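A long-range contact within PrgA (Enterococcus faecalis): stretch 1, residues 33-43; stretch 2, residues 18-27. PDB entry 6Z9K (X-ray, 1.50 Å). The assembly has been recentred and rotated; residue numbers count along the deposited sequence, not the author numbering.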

# COMPACT_ATOMS: atom_id res chain seq x y z
N GLU A 33 8.19 16.28 21.20
CA GLU A 33 6.85 16.82 21.51
C GLU A 33 6.07 17.01 20.19
O GLU A 33 4.89 16.61 20.10
CB GLU A 33 6.93 18.12 22.31
CG GLU A 33 5.56 18.54 22.77
CD GLU A 33 5.50 19.74 23.69
OE1 GLU A 33 6.43 19.91 24.53
OE2 GLU A 33 4.48 20.48 23.58
N GLU A 34 6.70 17.54 19.15
CA GLU A 34 6.01 17.75 17.85
C GLU A 34 5.66 16.40 17.21
O GLU A 34 4.62 16.30 16.54
CB GLU A 34 6.91 18.46 16.85
CG GLU A 34 7.13 19.91 17.20
CD GLU A 34 8.15 20.58 16.29
OE1 GLU A 34 9.30 20.12 16.24
OE2 GLU A 34 7.76 21.58 15.59
N ILE A 35 6.54 15.41 17.30
CA ILE A 35 6.23 14.05 16.76
C ILE A 35 4.98 13.51 17.46
O ILE A 35 4.07 13.01 16.76
CB ILE A 35 7.42 13.09 16.92
CG1 ILE A 35 8.58 13.51 16.00
CG2 ILE A 35 6.97 11.64 16.64
CD1 ILE A 35 9.87 12.91 16.32
N ALA A 36 4.92 13.57 18.78
CA ALA A 36 3.79 13.02 19.56
C ALA A 36 2.52 13.71 19.07
O ALA A 36 1.47 13.04 18.89
CB ALA A 36 4.02 13.18 21.04
N THR A 37 2.56 15.04 18.94
CA THR A 37 1.39 15.86 18.57
C THR A 37 0.95 15.49 17.16
O THR A 37 -0.24 15.28 16.93
CB THR A 37 1.73 17.36 18.67
OG1 THR A 37 1.91 17.69 20.05
CG2 THR A 37 0.66 18.23 18.08
N LEU A 38 1.89 15.38 16.23
CA LEU A 38 1.61 15.04 14.82
C LEU A 38 0.91 13.68 14.75
O LEU A 38 -0.09 13.56 13.98
CB LEU A 38 2.89 15.03 13.98
CG LEU A 38 2.74 14.71 12.49
CD1 LEU A 38 3.86 15.36 11.70
CD2 LEU A 38 2.77 13.21 12.23
N GLU A 39 1.48 12.69 15.44
CA GLU A 39 0.94 11.32 15.32
C GLU A 39 -0.44 11.27 15.97
O GLU A 39 -1.37 10.67 15.38
CB GLU A 39 1.94 10.33 15.88
CG GLU A 39 3.23 10.31 15.11
CD GLU A 39 4.17 9.17 15.42
OE1 GLU A 39 3.98 8.54 16.50
OE2 GLU A 39 5.11 9.00 14.66
N LYS A 40 -0.62 11.92 17.11
CA LYS A 40 -1.93 11.88 17.80
C LYS A 40 -2.99 12.56 16.91
O LYS A 40 -4.11 11.98 16.71
CB LYS A 40 -1.84 12.53 19.16
CG LYS A 40 -3.14 12.54 19.94
CD LYS A 40 -3.00 13.32 21.22
CE LYS A 40 -4.30 13.45 21.98
NZ LYS A 40 -4.38 12.33 22.95
N THR A 41 -2.63 13.69 16.32
CA THR A 41 -3.53 14.48 15.44
C THR A 41 -3.88 13.60 14.23
O THR A 41 -5.05 13.46 13.83
CB THR A 41 -2.85 15.77 14.96
OG1 THR A 41 -2.63 16.57 16.12
CG2 THR A 41 -3.66 16.54 13.95
N ALA A 42 -2.86 13.10 13.56
CA ALA A 42 -3.07 12.40 12.29
C ALA A 42 -3.89 11.12 12.52
O ALA A 42 -4.71 10.78 11.67
CB ALA A 42 -1.76 12.04 11.68
N LEU A 43 -3.63 10.37 13.59
CA LEU A 43 -4.43 9.12 13.82
C LEU A 43 -5.89 9.46 14.11
O LEU A 43 -6.80 8.81 13.55
CB LEU A 43 -3.81 8.32 14.96
CG LEU A 43 -2.46 7.68 14.63
CD1 LEU A 43 -1.78 7.16 15.88
CD2 LEU A 43 -2.59 6.56 13.61
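Stretch 2 18-27: LPPKFSADYD

Two polar contacts tie stretch 2 to the helix of stretch 1. The hydroxyl of Tyr26 donates a short hydrogen bond to the carboxylate of Glu39, with OH 2.6 Å from OE2; the ring carries its hydroxyl donor well away from the backbone, and the carboxylate is a strong acceptor. Lys21 NZ lies 2.8 Å from Glu34 OE2, a salt bridge that is also a hydrogen bond. Beyond its m chi1, Lys21 is extended, with chi2 to chi4 all t, and its NZ reaches Glu34.

That turn, type II from Pro19 to Phe22, places Pro20 and Lys21 at its corners. The positive phi of Lys21 (73°) is typical of the third position, and proline, with its restricted phi, is well suited to the second. A weak hydrogen bond from Phe22 N to Pro19 O, 3.4 Å long, closes the turn. The chain then runs through a loop into the first turn of another helix at Tyr26. Overall it runs in roughly the opposite direction to stretch 1: Pro19 lies near Ala42, with their CA atoms 5.4 Å apart, and Asp27 near Ile35, with CA atoms 6.6 Å apart.

Between the polar ties sits Leu38, pointing toward stretch 2 and buried. Its branched end touches several partners at once: CG is 3.6 Å from Pro19 CG, CD1 is 3.8 Å from Pro20 O, and CD2 lies over the face of the Tyr26 ring, 3.9 Å from CZ, in a CH-pi contact. One helical turn onward, the small Ala42 lets the pyrrolidine ring settle close, CB to Pro19 CG being 3.8 Å. Toward the other end, Ile35 meets the edge of the Tyr26 ring, CG2 to CE1 at 4.1 Å, while its CD1 reaches within 3.5 Å of Asp27 O.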

# COMPACT_ATOMS: atom_id res chain seq x y z
N LEU A 18 -3.60 14.85 5.93
CA LEU A 18 -2.23 15.07 6.42
C LEU A 18 -2.29 16.08 7.54
O LEU A 18 -2.98 17.11 7.47
CB LEU A 18 -1.28 15.54 5.33
CG LEU A 18 -1.15 14.59 4.15
CD1 LEU A 18 -0.12 15.12 3.16
CD2 LEU A 18 -0.82 13.19 4.59
N PRO A 19 -1.51 15.86 8.60
CA PRO A 19 -1.42 16.81 9.71
C PRO A 19 -0.44 17.92 9.39
O PRO A 19 0.43 17.77 8.51
CB PRO A 19 -0.85 15.94 10.83
CG PRO A 19 0.05 14.98 10.10
CD PRO A 19 -0.71 14.64 8.83
N PRO A 20 -0.51 19.05 10.10
CA PRO A 20 0.54 20.06 9.99
C PRO A 20 1.91 19.50 10.34
O PRO A 20 2.01 18.60 11.19
CB PRO A 20 0.12 21.14 11.01
CG PRO A 20 -1.35 20.90 11.25
CD PRO A 20 -1.50 19.38 11.13
N LYS A 21 2.93 19.98 9.63
CA LYS A 21 4.35 19.62 9.83
C LYS A 21 4.66 18.23 9.33
O LYS A 21 5.79 17.79 9.48
CB LYS A 21 4.79 19.74 11.29
CG LYS A 21 4.47 21.09 11.89
CD LYS A 21 5.11 21.22 13.23
CE LYS A 21 4.54 22.36 13.99
NZ LYS A 21 5.12 22.49 15.35
N PHE A 22 3.79 17.62 8.54
CA PHE A 22 4.10 16.32 7.94
C PHE A 22 5.20 16.45 6.89
O PHE A 22 5.26 17.45 6.17
CB PHE A 22 2.85 15.68 7.34
CG PHE A 22 3.06 14.24 6.94
CD1 PHE A 22 3.32 13.26 7.89
CD2 PHE A 22 3.01 13.83 5.61
CE1 PHE A 22 3.47 11.93 7.54
CE2 PHE A 22 3.25 12.51 5.26
CZ PHE A 22 3.43 11.57 6.22
N SER A 23 6.10 15.46 6.85
CA SER A 23 7.16 15.33 5.83
C SER A 23 7.60 13.88 5.81
O SER A 23 7.21 13.14 6.73
CB SER A 23 8.33 16.23 6.11
OG SER A 23 9.02 15.77 7.26
N ALA A 24 8.32 13.49 4.77
CA ALA A 24 8.76 12.10 4.59
C ALA A 24 9.78 11.73 5.68
O ALA A 24 9.98 10.54 5.89
CB ALA A 24 9.33 11.95 3.20
N ASP A 25 10.29 12.72 6.42
CA ASP A 25 11.34 12.46 7.43
C ASP A 25 10.98 13.19 8.72
O ASP A 25 11.90 13.63 9.45
CB ASP A 25 12.72 12.85 6.87
CG ASP A 25 12.83 14.26 6.38
OD1 ASP A 25 11.79 14.94 6.35
OD2 ASP A 25 13.99 14.71 6.07
N TYR A 26 9.70 13.29 9.04
CA TYR A 26 9.26 14.07 10.22
C TYR A 26 9.92 13.50 11.50
O TYR A 26 10.06 14.23 12.50
CB TYR A 26 7.74 14.13 10.31
CG TYR A 26 7.02 12.88 10.80
CD1 TYR A 26 6.96 12.56 12.16
CD2 TYR A 26 6.31 12.10 9.91
CE1 TYR A 26 6.29 11.44 12.60
CE2 TYR A 26 5.64 10.96 10.35
CZ TYR A 26 5.61 10.65 11.70
OH TYR A 26 4.91 9.56 12.15
N ASP A 27 10.23 12.19 11.49
CA ASP A 27 10.80 11.53 12.69
C ASP A 27 12.16 12.13 13.08
O ASP A 27 12.57 11.99 14.28
CB ASP A 27 10.87 10.01 12.46
CG ASP A 27 11.66 9.68 11.22
OD1 ASP A 27 11.19 10.02 10.12
OD2 ASP A 27 12.71 9.01 11.36